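Local atomic coordinates of peroxisomal acyl-coenzyme A oxidase 1 (Arabidopsis thaliana, PDB entry 1W07), a protein that catalyses the FAD-dependent desaturation of long- and medium-chain acyl-CoAs to 2-trans-enoyl-CoAs in peroxisomal beta-oxidation, with oxygen reduced to hydrogen peroxide. Residues B[45-50]-B[66-71]; B[90-95]-B[611-616]. The protein carries 1 engineered substitution. All coordinates share one frame; numbering follows the deposited sequence.

Interaction 1 of 2, residues B[45-50]-B[66-71]; sequences DPVFEK and LRKCAH
His71 meets the loop 45-50 through its tip, one face and an edge. Its NE2 donates to Asp45 OD2 at 2.6 Å, tip to tip; the acceptor lies close to the imidazole plane and uses its syn lone pair, although carboxylate and ring planes stand 86° apart. Val47 CG2 sits over the centre of the imidazole, 3.8 Å from the ring centroid, a CH-pi contact. The imidazole edge points at the face of Phe48 in an offset edge-to-face pair, with His71 CD2 3.6 Å from Phe48 CZ. About one turn earlier, Lys68, extended beyond CG, passes Val47 O and delivers NZ to Glu49 O at 2.7 Å, from above the carbonyl plane. A water accepts from Lys68 NZ and donates to Phe48 O.

The loop is thus fastened to helix 58-78 inside the N-terminal region of the acyl-CoA oxidase fold, and an Asx turn shapes it: Asp45 OD1 accepts from Val47 N at 3.0 Å. With CG anti to the backbone N (chi1 -163°), one carboxylate serves turn and histidine together. An alanine here would lose both bonds and would probably loosen the turn and let the imidazole rotate. Farther out, Gln95 OE1 also binds Lys68 NZ, and Arg67 packs on Tyr650 of the second subunit.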
ATOM      1  N   ASP B  45     -21.158 -21.624  10.573  1.00 23.77           N
ATOM      2  CA  ASP B  45     -21.597 -22.360   9.368  1.00 23.34           C
ATOM      3  C   ASP B  45     -20.413 -22.756   8.475  1.00 24.00           C
ATOM      4  O   ASP B  45     -19.703 -21.903   7.955  1.00 25.07           O
ATOM      5  CB  ASP B  45     -22.586 -21.512   8.560  1.00 21.61           C
ATOM      6  CG  ASP B  45     -23.395 -22.331   7.552  1.00 23.37           C
ATOM      7  OD1 ASP B  45     -22.851 -23.299   6.975  1.00 20.00           O
ATOM      8  OD2 ASP B  45     -24.575 -21.984   7.313  1.00 24.56           O
ATOM      9  N   PRO B  46     -20.197 -24.065   8.276  1.00 23.93           N
ATOM     10  CA  PRO B  46     -19.098 -24.574   7.445  1.00 25.32           C
ATOM     11  C   PRO B  46     -19.077 -24.009   6.026  1.00 22.08           C
ATOM     12  O   PRO B  46     -18.015 -23.801   5.447  1.00 21.78           O
ATOM     13  CB  PRO B  46     -19.334 -26.083   7.448  1.00 26.85           C
ATOM     14  CG  PRO B  46     -20.009 -26.318   8.759  1.00 27.71           C
ATOM     15  CD  PRO B  46     -20.982 -25.180   8.835  1.00 27.20           C
ATOM     16  N   VAL B  47     -20.255 -23.769   5.459  1.00 23.29           N
ATOM     17  CA  VAL B  47     -20.350 -23.249   4.097  1.00 22.34           C
ATOM     18  C   VAL B  47     -19.682 -21.871   3.987  1.00 25.20           C
ATOM     19  O   VAL B  47     -19.216 -21.486   2.909  1.00 24.75           O
ATOM     20  CB  VAL B  47     -21.844 -23.138   3.632  1.00 23.54           C
ATOM     21  CG1 VAL B  47     -21.919 -22.588   2.209  1.00 21.46           C
ATOM     22  CG2 VAL B  47     -22.526 -24.512   3.711  1.00 21.53           C
ATOM     23  N   PHE B  48     -19.616 -21.140   5.099  1.00 23.62           N
ATOM     24  CA  PHE B  48     -19.037 -19.794   5.083  1.00 24.25           C
ATOM     25  C   PHE B  48     -17.561 -19.700   5.456  1.00 24.52           C
ATOM     26  O   PHE B  48     -17.067 -18.633   5.823  1.00 23.56           O
ATOM     27  CB  PHE B  48     -19.869 -18.873   5.979  1.00 21.83           C
ATOM     28  CG  PHE B  48     -21.290 -18.673   5.501  1.00 20.42           C
ATOM     29  CD1 PHE B  48     -22.327 -18.474   6.416  1.00 20.14           C
ATOM     30  CD2 PHE B  48     -21.593 -18.670   4.139  1.00 18.99           C
ATOM     31  CE1 PHE B  48     -23.642 -18.274   5.984  1.00 23.36           C
ATOM     32  CE2 PHE B  48     -22.910 -18.469   3.690  1.00 20.05           C
ATOM     33  CZ  PHE B  48     -23.936 -18.271   4.616  1.00 22.84           C
ATOM     34  N   GLU B  49     -16.865 -20.824   5.350  1.00 24.62           N
ATOM     35  CA  GLU B  49     -15.443 -20.865   5.630  1.00 23.99           C
ATOM     36  C   GLU B  49     -14.748 -19.993   4.595  1.00 22.68           C
ATOM     37  O   GLU B  49     -15.141 -19.994   3.426  1.00 20.92           O
ATOM     38  CB  GLU B  49     -14.934 -22.308   5.517  1.00 28.48           C
ATOM     39  CG  GLU B  49     -13.420 -22.423   5.540  1.00 33.45           C
ATOM     40  CD  GLU B  49     -12.937 -23.835   5.263  1.00 39.47           C
ATOM     41  OE1 GLU B  49     -13.501 -24.495   4.362  1.00 38.50           O
ATOM     42  OE2 GLU B  49     -11.975 -24.275   5.929  1.00 42.90           O
ATOM     43  N   LYS B  50     -13.724 -19.250   5.008  1.00 19.52           N
ATOM     44  CA  LYS B  50     -13.002 -18.408   4.060  1.00 23.62           C
ATOM     45  C   LYS B  50     -11.506 -18.298   4.325  1.00 24.16           C
ATOM     46  O   LYS B  50     -10.830 -17.507   3.674  1.00 28.84           O
ATOM     47  CB  LYS B  50     -13.592 -16.994   4.019  1.00 22.15           C
ATOM     48  CG  LYS B  50     -13.155 -16.095   5.169  1.00 23.54           C
ATOM     49  CD  LYS B  50     -14.291 -15.810   6.133  1.00 25.61           C
ATOM     50  CE  LYS B  50     -14.620 -14.303   6.221  1.00 20.72           C
ATOM     51  NZ  LYS B  50     -13.602 -13.359   6.818  1.00 17.03           N
ATOM     52  N   LEU B  66     -20.702 -18.591  -5.618  1.00 14.54           N
ATOM     53  CA  LEU B  66     -22.088 -18.807  -6.028  1.00 18.06           C
ATOM     54  C   LEU B  66     -22.751 -19.681  -4.978  1.00 16.97           C
ATOM     55  O   LEU B  66     -23.901 -19.445  -4.615  1.00 18.50           O
ATOM     56  CB  LEU B  66     -22.152 -19.483  -7.396  1.00 14.07           C
ATOM     57  CG  LEU B  66     -21.532 -18.675  -8.544  1.00 21.19           C
ATOM     58  CD1 LEU B  66     -21.800 -19.395  -9.876  1.00 19.30           C
ATOM     59  CD2 LEU B  66     -22.090 -17.231  -8.542  1.00 16.05           C
ATOM     60  N   ARG B  67     -22.021 -20.679  -4.480  1.00 18.54           N
ATOM     61  CA  ARG B  67     -22.548 -21.565  -3.448  1.00 18.53           C
ATOM     62  C   ARG B  67     -22.898 -20.790  -2.184  1.00 19.65           C
ATOM     63  O   ARG B  67     -23.987 -20.955  -1.628  1.00 17.89           O
ATOM     64  CB  ARG B  67     -21.531 -22.647  -3.086  1.00 20.59           C
ATOM     65  CG  ARG B  67     -22.097 -23.686  -2.118  1.00 23.30           C
ATOM     66  CD  ARG B  67     -21.014 -24.622  -1.611  1.00 25.18           C
ATOM     67  NE  ARG B  67     -21.587 -25.698  -0.814  1.00 29.28           N
ATOM     68  CZ  ARG B  67     -20.942 -26.326   0.165  1.00 32.45           C
ATOM     69  NH1 ARG B  67     -19.695 -25.984   0.478  1.00 32.89           N
ATOM     70  NH2 ARG B  67     -21.549 -27.297   0.838  1.00 29.81           N
ATOM     71  N   LYS B  68     -21.968 -19.959  -1.715  1.00 17.55           N
ATOM     72  CA  LYS B  68     -22.199 -19.173  -0.498  1.00 18.15           C
ATOM     73  C   LYS B  68     -23.401 -18.251  -0.652  1.00 17.17           C
ATOM     74  O   LYS B  68     -24.163 -18.071   0.291  1.00 19.97           O
ATOM     75  CB  LYS B  68     -20.971 -18.326  -0.137  1.00 16.06           C
ATOM     76  CG  LYS B  68     -19.768 -19.129   0.346  1.00 20.17           C
ATOM     77  CD  LYS B  68     -18.595 -18.214   0.720  1.00 15.07           C
ATOM     78  CE  LYS B  68     -17.454 -19.030   1.328  1.00 18.81           C
ATOM     79  NZ  LYS B  68     -16.243 -18.228   1.662  1.00 12.89           N
ATOM     80  N   CYS B  69     -23.573 -17.660  -1.829  1.00 12.11           N
ATOM     81  CA  CYS B  69     -24.702 -16.765  -2.021  1.00 15.12           C
ATOM     82  C   CYS B  69     -26.024 -17.537  -2.002  1.00 18.63           C
ATOM     83  O   CYS B  69     -27.013 -17.073  -1.439  1.00 21.27           O
ATOM     84  CB  CYS B  69     -24.558 -15.994  -3.336  1.00 15.85           C
ATOM     85  SG  CYS B  69     -23.237 -14.756  -3.346  1.00 18.55           S
ATOM     86  N   ALA B  70     -26.029 -18.717  -2.614  1.00 20.12           N
ATOM     87  CA  ALA B  70     -27.227 -19.546  -2.669  1.00 21.13           C
ATOM     88  C   ALA B  70     -27.577 -20.026  -1.263  1.00 21.82           C
ATOM     89  O   ALA B  70     -28.747 -20.061  -0.872  1.00 26.16           O
ATOM     90  CB  ALA B  70     -26.996 -20.735  -3.591  1.00 19.71           C
ATOM     91  N   HIS B  71     -26.553 -20.392  -0.506  1.00 19.98           N
ATOM     92  CA  HIS B  71     -26.763 -20.858   0.847  1.00 19.31           C
ATOM     93  C   HIS B  71     -27.333 -19.717   1.683  1.00 20.40           C
ATOM     94  O   HIS B  71     -28.169 -19.933   2.557  1.00 17.12           O
ATOM     95  CB  HIS B  71     -25.440 -21.358   1.432  1.00 23.08           C
ATOM     96  CG  HIS B  71     -25.577 -21.980   2.784  1.00 25.46           C
ATOM     97  ND1 HIS B  71     -26.226 -23.178   2.996  1.00 27.02           N
ATOM     98  CD2 HIS B  71     -25.168 -21.556   4.002  1.00 25.80           C
ATOM     99  CE1 HIS B  71     -26.206 -23.467   4.285  1.00 27.34           C
ATOM    100  NE2 HIS B  71     -25.571 -22.497   4.920  1.00 28.11           N
TER
HETATM  101  O   HOH W   1     -17.471 -16.714   3.765  1.00 11.16           O

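Interaction 2 of 2, residues B[90-95]-B[611-616]; sequences RHFIDQ and DHYLNS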
ATOM      1  N   ARG B  90     -24.842 -11.009   4.978  1.00 22.33           N
ATOM      2  CA  ARG B  90     -23.941 -10.823   3.849  1.00 21.76           C
ATOM      3  C   ARG B  90     -22.663 -10.128   4.309  1.00 22.49           C
ATOM      4  O   ARG B  90     -21.570 -10.433   3.824  1.00 21.26           O
ATOM      5  CB  ARG B  90     -24.610  -9.992   2.754  1.00 24.16           C
ATOM      6  CG  ARG B  90     -25.749 -10.698   2.023  1.00 27.87           C
ATOM      7  CD  ARG B  90     -26.150  -9.913   0.785  1.00 25.98           C
ATOM      8  NE  ARG B  90     -26.786  -8.643   1.123  1.00 32.04           N
ATOM      9  CZ  ARG B  90     -28.069  -8.516   1.448  1.00 31.45           C
ATOM     10  NH1 ARG B  90     -28.861  -9.582   1.473  1.00 26.46           N
ATOM     11  NH2 ARG B  90     -28.556  -7.324   1.760  1.00 33.56           N
ATOM     12  N   HIS B  91     -22.805  -9.195   5.244  1.00 21.45           N
ATOM     13  CA  HIS B  91     -21.671  -8.461   5.781  1.00 18.05           C
ATOM     14  C   HIS B  91     -20.648  -9.408   6.397  1.00 19.24           C
ATOM     15  O   HIS B  91     -19.447  -9.310   6.110  1.00 16.55           O
ATOM     16  CB  HIS B  91     -22.154  -7.458   6.829  1.00 19.29           C
ATOM     17  CG  HIS B  91     -21.052  -6.808   7.606  1.00 19.06           C
ATOM     18  ND1 HIS B  91     -20.198  -5.877   7.056  1.00 22.87           N
ATOM     19  CD2 HIS B  91     -20.654  -6.971   8.891  1.00 20.76           C
ATOM     20  CE1 HIS B  91     -19.324  -5.488   7.969  1.00 19.99           C
ATOM     21  NE2 HIS B  91     -19.576  -6.140   9.092  1.00 24.09           N
ATOM     22  N   PHE B  92     -21.102 -10.328   7.246  1.00 16.30           N
ATOM     23  CA  PHE B  92     -20.153 -11.243   7.863  1.00 16.97           C
ATOM     24  C   PHE B  92     -19.657 -12.382   6.965  1.00 13.76           C
ATOM     25  O   PHE B  92     -18.584 -12.924   7.202  1.00 16.04           O
ATOM     26  CB  PHE B  92     -20.712 -11.756   9.191  1.00 18.42           C
ATOM     27  CG  PHE B  92     -20.804 -10.685  10.247  1.00 22.41           C
ATOM     28  CD1 PHE B  92     -22.038 -10.169  10.634  1.00 24.20           C
ATOM     29  CD2 PHE B  92     -19.650 -10.170  10.831  1.00 20.43           C
ATOM     30  CE1 PHE B  92     -22.124  -9.155  11.586  1.00 25.20           C
ATOM     31  CE2 PHE B  92     -19.725  -9.154  11.785  1.00 23.09           C
ATOM     32  CZ  PHE B  92     -20.960  -8.646  12.162  1.00 23.23           C
ATOM     33  N   ILE B  93     -20.413 -12.727   5.930  1.00 15.30           N
ATOM     34  CA  ILE B  93     -19.971 -13.759   4.987  1.00 14.30           C
ATOM     35  C   ILE B  93     -18.655 -13.218   4.391  1.00 16.47           C
ATOM     36  O   ILE B  93     -17.766 -13.982   3.995  1.00 14.38           O
ATOM     37  CB  ILE B  93     -21.038 -13.996   3.883  1.00 13.05           C
ATOM     38  CG1 ILE B  93     -22.237 -14.736   4.488  1.00 17.88           C
ATOM     39  CG2 ILE B  93     -20.442 -14.779   2.716  1.00 12.09           C
ATOM     40  CD1 ILE B  93     -23.392 -14.951   3.506  1.00 18.83           C
ATOM     41  N   ASP B  94     -18.561 -11.887   4.328  1.00 17.52           N
ATOM     42  CA  ASP B  94     -17.359 -11.190   3.894  1.00 15.72           C
ATOM     43  C   ASP B  94     -16.757 -11.651   2.568  1.00 18.87           C
ATOM     44  O   ASP B  94     -15.561 -11.929   2.478  1.00 16.39           O
ATOM     45  CB  ASP B  94     -16.333 -11.330   5.018  1.00 15.28           C
ATOM     46  CG  ASP B  94     -15.154 -10.401   4.858  1.00 18.74           C
ATOM     47  OD1 ASP B  94     -14.036 -10.810   5.225  1.00 17.43           O
ATOM     48  OD2 ASP B  94     -15.346  -9.261   4.392  1.00 15.34           O
ATOM     49  N   GLN B  95     -17.579 -11.744   1.529  1.00 17.37           N
ATOM     50  CA  GLN B  95     -17.054 -12.187   0.251  1.00 18.08           C
ATOM     51  C   GLN B  95     -17.681 -11.450  -0.919  1.00 15.13           C
ATOM     52  O   GLN B  95     -18.843 -11.657  -1.248  1.00 17.92           O
ATOM     53  CB  GLN B  95     -17.246 -13.702   0.107  1.00 18.88           C
ATOM     54  CG  GLN B  95     -16.551 -14.299  -1.121  1.00 18.23           C
ATOM     55  CD  GLN B  95     -16.070 -15.721  -0.890  1.00 18.57           C
ATOM     56  OE1 GLN B  95     -15.486 -16.029   0.152  1.00 18.94           O
ATOM     57  NE2 GLN B  95     -16.287 -16.590  -1.870  1.00 18.48           N
ATOM     58  N   ASP B 611     -13.120 -14.434  15.395  1.00 16.71           N
ATOM     59  CA  ASP B 611     -11.883 -14.821  14.729  1.00 16.42           C
ATOM     60  C   ASP B 611     -12.195 -15.195  13.290  1.00 18.96           C
ATOM     61  O   ASP B 611     -11.381 -14.981  12.383  1.00 17.61           O
ATOM     62  CB  ASP B 611     -11.236 -16.013  15.430  1.00 18.99           C
ATOM     63  CG  ASP B 611     -10.403 -15.607  16.631  1.00 17.29           C
ATOM     64  OD1 ASP B 611     -10.065 -14.411  16.753  1.00 19.24           O
ATOM     65  OD2 ASP B 611     -10.078 -16.492  17.438  1.00 18.96           O
ATOM     66  N   HIS B 612     -13.379 -15.765  13.078  1.00 17.36           N
ATOM     67  CA  HIS B 612     -13.784 -16.157  11.735  1.00 19.14           C
ATOM     68  C   HIS B 612     -13.827 -14.938  10.817  1.00 18.34           C
ATOM     69  O   HIS B 612     -13.345 -14.996   9.687  1.00 16.88           O
ATOM     70  CB  HIS B 612     -15.159 -16.835  11.759  1.00 19.55           C
ATOM     71  CG  HIS B 612     -15.721 -17.118  10.402  1.00 18.75           C
ATOM     72  ND1 HIS B 612     -16.380 -16.164   9.658  1.00 19.97           N
ATOM     73  CD2 HIS B 612     -15.706 -18.240   9.644  1.00 21.59           C
ATOM     74  CE1 HIS B 612     -16.749 -16.686   8.501  1.00 20.95           C
ATOM     75  NE2 HIS B 612     -16.350 -17.945   8.467  1.00 21.99           N
ATOM     76  N   TYR B 613     -14.394 -13.835  11.306  1.00 17.63           N
ATOM     77  CA  TYR B 613     -14.503 -12.621  10.494  1.00 16.82           C
ATOM     78  C   TYR B 613     -13.136 -11.978  10.258  1.00 17.53           C
ATOM     79  O   TYR B 613     -12.815 -11.564   9.138  1.00 17.71           O
ATOM     80  CB  TYR B 613     -15.424 -11.608  11.164  1.00 13.89           C
ATOM     81  CG  TYR B 613     -15.671 -10.370  10.331  1.00 18.67           C
ATOM     82  CD1 TYR B 613     -16.333 -10.454   9.105  1.00 16.47           C
ATOM     83  CD2 TYR B 613     -15.242  -9.118  10.767  1.00 18.38           C
ATOM     84  CE1 TYR B 613     -16.567  -9.321   8.341  1.00 17.80           C
ATOM     85  CE2 TYR B 613     -15.468  -7.985  10.016  1.00 16.72           C
ATOM     86  CZ  TYR B 613     -16.132  -8.088   8.810  1.00 18.35           C
ATOM     87  OH  TYR B 613     -16.396  -6.943   8.117  1.00 16.68           O
ATOM     88  N   LEU B 614     -12.337 -11.891  11.318  1.00 15.58           N
ATOM     89  CA  LEU B 614     -11.008 -11.302  11.224  1.00 17.12           C
ATOM     90  C   LEU B 614     -10.113 -12.122  10.322  1.00 17.62           C
ATOM     91  O   LEU B 614      -9.255 -11.567   9.630  1.00 16.32           O
ATOM     92  CB  LEU B 614     -10.357 -11.182  12.607  1.00 20.80           C
ATOM     93  CG  LEU B 614     -10.629  -9.921  13.442  1.00 20.23           C
ATOM     94  CD1 LEU B 614      -9.806  -9.965  14.729  1.00 23.25           C
ATOM     95  CD2 LEU B 614     -10.271  -8.686  12.633  1.00 21.64           C
ATOM     96  N   ASN B 615     -10.297 -13.443  10.360  1.00 16.67           N
ATOM     97  CA  ASN B 615      -9.522 -14.371   9.530  1.00 17.55           C
ATOM     98  C   ASN B 615      -8.035 -14.043   9.607  1.00 19.19           C
ATOM     99  O   ASN B 615      -7.369 -13.915   8.582  1.00 20.83           O
ATOM    100  CB  ASN B 615     -10.004 -14.260   8.085  1.00 20.23           C
ATOM    101  CG  ASN B 615      -9.545 -15.413   7.226  1.00 20.29           C
ATOM    102  OD1 ASN B 615      -9.630 -16.571   7.632  1.00 22.89           O
ATOM    103  ND2 ASN B 615      -9.087 -15.108   6.020  1.00 21.17           N
ATOM    104  N   SER B 616      -7.532 -13.929  10.834  1.00 16.65           N
ATOM    105  CA  SER B 616      -6.148 -13.553  11.079  1.00 16.07           C
ATOM    106  C   SER B 616      -5.493 -14.336  12.188  1.00 13.77           C
ATOM    107  O   SER B 616      -5.993 -14.384  13.310  1.00 12.72           O
ATOM    108  CB  SER B 616      -6.080 -12.075  11.453  1.00 15.24           C
ATOM    109  OG  SER B 616      -4.773 -11.721  11.875  1.00 16.11           O
TER
HETATM  110  O   HOH W   2     -17.517  -7.492   5.591  1.00 20.67           O
HETATM  111  O   HOH W   3     -17.640 -13.692   9.749  1.00 22.02           O
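Tyr613 is the centrepiece of an aromatic cluster, completed by His91 and Phe92, that joins the end of helix 83-93 in the N-terminal region of acyl-CoA oxidase to the short helix 611-614 more than 500 residues later. The tyrosine has much the largest buried surface of the contact. With CG anti to its backbone N (chi1 -175°), its ring reaches across to the other helix.

Phe92 meets it edge-on: CD2 lies 3.7 Å above the tyrosine plane, displaced toward the rim on the CD1 side, and the two planes stand 73° apart, an edge-to-face pair. His91 CD2 lies 3.5 Å above the centre of one face of the Phe92 ring, and Ser35, Ala39 and Val42 of helix 29-43 also touch the phenylalanine side chain. The imidazole of His91 comes close to the phenol end of Tyr613, its CE1 3.3 Å from OH.

Asp94 supplies the third piece. It leaves the helix with a positive phi (51°), and CB comes obliquely to Tyr613 CE1 at 3.9 Å. Its OD1 forms salt bridges with Arg298 and Lys50, and among the bonds of OD2 is one from a water shared with the tyrosine. Toward the backbone end of the tyrosine, a second water donates to Phe92 O and meets His612 ND1 in the imidazole plane; NE2 of that histidine bonds to Phe48 O.

The phenol hydroxyl of Tyr613 donates to the first water at 2.8 Å, in the plane of the tyrosine ring, and that water in turn donates hydrogen bonds to His91 O at 2.7 Å and Asp94 OD2 at 3.0 Å.

Neither contact lies at an annotated site, and the two adjoin, their centres about 11 Å apart. Both are partly buried, but interaction 1 lies farther from the chain centre and includes the exposed Glu49 and Arg67, whereas no touching residue of interaction 2 is exposed. The helix of interaction 1 also faces the second subunit, which does not touch interaction 2. Interaction 1 holds a loop on the helix that follows it; interaction 2 joins remote parts of the chain. Each has an aromatic edge-to-face pair and bridging water, yet interaction 1 adds two direct hydrogen bonds, while the clear polar links of interaction 2 run through water. Polar bonds from both segments of interaction 1 continue into interaction 2.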